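Local atomic coordinates of uroporphyrinogen III synthase (Thermus thermophilus, PDB entry 1WCW), a protein that probably catalyses the ring closure of hydroxymethylbilane, with inversion of one pyrrole ring, to give uroporphyrinogen III in tetrapyrrole biosynthesis. Residues K121-L126 with P144-A149. Numbering follows the deposited sequence.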
ATOM      1  N   LYS A 121      -6.553   3.452 -10.944  1.00 13.89           N
ATOM      2  CA  LYS A 121      -7.107   4.252 -12.010  1.00 15.97           C
ATOM      3  C   LYS A 121      -6.041   4.753 -12.963  1.00 14.66           C
ATOM      4  O   LYS A 121      -6.296   4.883 -14.172  1.00 15.29           O
ATOM      5  CB  LYS A 121      -7.902   5.422 -11.473  1.00 21.92           C
ATOM      6  CG  LYS A 121      -7.136   6.301 -10.482  1.00 33.53           C
ATOM      7  CD  LYS A 121      -7.844   7.651 -10.192  1.00 33.09           C
ATOM      8  CE  LYS A 121      -7.181   8.359  -8.961  1.00 45.87           C
ATOM      9  NZ  LYS A 121      -7.515   9.812  -8.720  1.00 46.21           N
ATOM     10  N   SER A 122      -4.826   5.004 -12.508  1.00 14.19           N
ATOM     11  CA  SER A 122      -3.783   5.506 -13.391  1.00 12.95           C
ATOM     12  C   SER A 122      -3.393   4.462 -14.423  1.00 14.96           C
ATOM     13  O   SER A 122      -2.747   4.808 -15.429  1.00 15.62           O
ATOM     14  CB  SER A 122      -2.517   5.928 -12.621  1.00 14.91           C
ATOM     15  OG  SER A 122      -1.847   4.769 -12.060  1.00 15.91           O
ATOM     16  N   LEU A 123      -3.682   3.175 -14.169  1.00 12.25           N
ATOM     17  CA  LEU A 123      -3.349   2.111 -15.127  1.00 13.02           C
ATOM     18  C   LEU A 123      -4.367   1.994 -16.255  1.00 12.58           C
ATOM     19  O   LEU A 123      -4.051   1.364 -17.296  1.00 13.75           O
ATOM     20  CB  LEU A 123      -3.259   0.751 -14.443  1.00 13.53           C
ATOM     21  CG  LEU A 123      -2.035   0.634 -13.540  1.00 13.12           C
ATOM     22  CD1 LEU A 123      -2.110  -0.667 -12.786  1.00 14.56           C
ATOM     23  CD2 LEU A 123      -0.683   0.711 -14.310  1.00 18.40           C
ATOM     24  N   LEU A 124      -5.585   2.531 -16.095  1.00 14.60           N
ATOM     25  CA  LEU A 124      -6.557   2.382 -17.204  1.00 14.52           C
ATOM     26  C   LEU A 124      -6.044   2.692 -18.640  1.00 15.59           C
ATOM     27  O   LEU A 124      -6.242   1.882 -19.563  1.00 17.15           O
ATOM     28  CB  LEU A 124      -7.805   3.174 -16.869  1.00 16.92           C
ATOM     29  CG  LEU A 124      -8.455   2.711 -15.573  1.00 19.53           C
ATOM     30  CD1 LEU A 124      -9.583   3.736 -15.245  1.00 18.62           C
ATOM     31  CD2 LEU A 124      -8.978   1.269 -15.637  1.00 22.83           C
ATOM     32  N   PRO A 125      -5.402   3.857 -18.886  1.00 14.80           N
ATOM     33  CA  PRO A 125      -4.899   4.163 -20.254  1.00 14.99           C
ATOM     34  C   PRO A 125      -3.736   3.346 -20.689  1.00 17.02           C
ATOM     35  O   PRO A 125      -3.324   3.345 -21.879  1.00 17.53           O
ATOM     36  CB  PRO A 125      -4.584   5.648 -20.181  1.00 17.15           C
ATOM     37  CG  PRO A 125      -4.154   5.847 -18.726  1.00 21.37           C
ATOM     38  CD  PRO A 125      -5.163   4.993 -17.951  1.00 16.49           C
ATOM     39  N   LEU A 126      -3.173   2.589 -19.749  1.00 15.54           N
ATOM     40  CA  LEU A 126      -2.026   1.748 -20.025  1.00 15.53           C
ATOM     41  C   LEU A 126      -2.463   0.306 -20.185  1.00 14.51           C
ATOM     42  O   LEU A 126      -1.558  -0.533 -20.418  1.00 18.86           O
ATOM     43  CB  LEU A 126      -1.022   1.872 -18.850  1.00 14.91           C
ATOM     44  CG  LEU A 126      -0.661   3.283 -18.429  1.00 14.16           C
ATOM     45  CD1 LEU A 126       0.407   3.186 -17.276  1.00 16.38           C
ATOM     46  CD2 LEU A 126      -0.030   4.103 -19.579  1.00 16.70           C
ATOM     47  N   PRO A 144     -10.820  -4.640  -7.342  1.00 17.38           N
ATOM     48  CA  PRO A 144     -11.873  -4.827  -8.336  1.00 15.50           C
ATOM     49  C   PRO A 144     -11.865  -3.945  -9.569  1.00 13.94           C
ATOM     50  O   PRO A 144     -12.270  -4.403 -10.640  1.00 17.28           O
ATOM     51  CB  PRO A 144     -13.160  -4.681  -7.511  1.00 17.19           C
ATOM     52  CG  PRO A 144     -12.774  -3.707  -6.463  1.00 20.31           C
ATOM     53  CD  PRO A 144     -11.344  -4.174  -6.058  1.00 16.76           C
ATOM     54  N   LEU A 145     -11.401  -2.717  -9.419  1.00 16.67           N
ATOM     55  CA  LEU A 145     -11.365  -1.850 -10.595  1.00 17.27           C
ATOM     56  C   LEU A 145     -10.406  -2.441 -11.624  1.00 19.39           C
ATOM     57  O   LEU A 145     -10.730  -2.564 -12.835  1.00 17.51           O
ATOM     58  CB  LEU A 145     -10.979  -0.440 -10.153  1.00 20.19           C
ATOM     59  CG  LEU A 145     -11.010   0.638 -11.222  1.00 28.41           C
ATOM     60  CD1 LEU A 145     -10.975   2.009 -10.557  1.00 33.78           C
ATOM     61  CD2 LEU A 145      -9.847   0.473 -12.103  1.00 32.18           C
ATOM     62  N   LEU A 146      -9.246  -2.908 -11.173  1.00 15.89           N
ATOM     63  CA  LEU A 146      -8.258  -3.471 -12.046  1.00 15.43           C
ATOM     64  C   LEU A 146      -8.718  -4.770 -12.597  1.00 14.63           C
ATOM     65  O   LEU A 146      -8.537  -5.044 -13.797  1.00 14.96           O
ATOM     66  CB  LEU A 146      -6.948  -3.639 -11.272  1.00 20.05           C
ATOM     67  CG  LEU A 146      -5.620  -3.315 -11.893  1.00 28.11           C
ATOM     68  CD1 LEU A 146      -5.709  -1.995 -12.701  1.00 20.10           C
ATOM     69  CD2 LEU A 146      -4.587  -3.131 -10.750  1.00 15.93           C
ATOM     70  N   GLU A 147      -9.259  -5.649 -11.735  1.00 14.58           N
ATOM     71  CA  GLU A 147      -9.678  -6.939 -12.198  1.00 15.96           C
ATOM     72  C   GLU A 147     -10.764  -6.897 -13.233  1.00 15.18           C
ATOM     73  O   GLU A 147     -10.722  -7.595 -14.234  1.00 17.51           O
ATOM     74  CB  GLU A 147     -10.118  -7.829 -11.028  1.00 18.93           C
ATOM     75  CG  GLU A 147      -8.893  -8.321 -10.331  1.00 20.48           C
ATOM     76  CD  GLU A 147      -9.025  -9.729  -9.723  1.00 32.88           C
ATOM     77  OE1 GLU A 147      -9.580 -10.678 -10.342  1.00 38.40           O
ATOM     78  OE2 GLU A 147      -8.527  -9.913  -8.611  1.00 26.23           O
ATOM     79  N   ASN A 148     -11.693  -5.993 -13.023  1.00 14.60           N
ATOM     80  CA  ASN A 148     -12.762  -5.830 -13.959  1.00 17.30           C
ATOM     81  C   ASN A 148     -12.236  -5.190 -15.249  1.00 15.81           C
ATOM     82  O   ASN A 148     -12.639  -5.602 -16.370  1.00 16.53           O
ATOM     83  CB  ASN A 148     -13.870  -4.994 -13.319  1.00 22.71           C
ATOM     84  CG  ASN A 148     -14.682  -5.801 -12.339  1.00 35.28           C
ATOM     85  OD1 ASN A 148     -15.231  -6.837 -12.699  1.00 43.03           O
ATOM     86  ND2 ASN A 148     -14.764  -5.342 -11.099  1.00 38.78           N
ATOM     87  N   ALA A 149     -11.352  -4.187 -15.136  1.00 14.69           N
ATOM     88  CA  ALA A 149     -10.811  -3.594 -16.370  1.00 13.68           C
ATOM     89  C   ALA A 149     -10.017  -4.623 -17.204  1.00 14.47           C
ATOM     90  O   ALA A 149     -10.135  -4.648 -18.437  1.00 12.42           O
ATOM     91  CB  ALA A 149      -9.942  -2.435 -16.036  1.00 13.66           C
TER
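Leu124 and Leu145 meet through different first torsions: in Leu124 CG stands beside the backbone N, trans to the carbonyl carbon (chi1 -59°), whereas Leu145 carries its CG trans to the backbone N (chi1 -175°), which extends its CD2 methyl to Leu124. Leu124 CD2 rests on Leu145 CD2 at 3.7 Å, the two side chains lying roughly perpendicular. The same methyl of Leu124 also touches Ala149 CB at 3.8 Å, so it packs against residues one helical turn apart, four positions along helix 144-152. Deeper in, Leu123 and Leu146 pack obliquely. Leu123 CD1 faces both branches of Leu146, 3.8 Å from CD1 and 4.0 Å from CD2, and both leucines also touch Leu64 of strand 62-65. No hydrogen bond crosses the contact; apolar methyl packing joins the segments, while Leu124 O is hydrogen-bonded to Arg153 NH2 just beyond helix 144-152. Leu145 is exposed and Leu124 partly so, whereas Leu123, Leu146 and Ala149 are buried. The arrangement is that of neighbouring helices covering one face of the central, largely parallel sheet in an alpha/beta domain, here one of the two domains of the HemD fold.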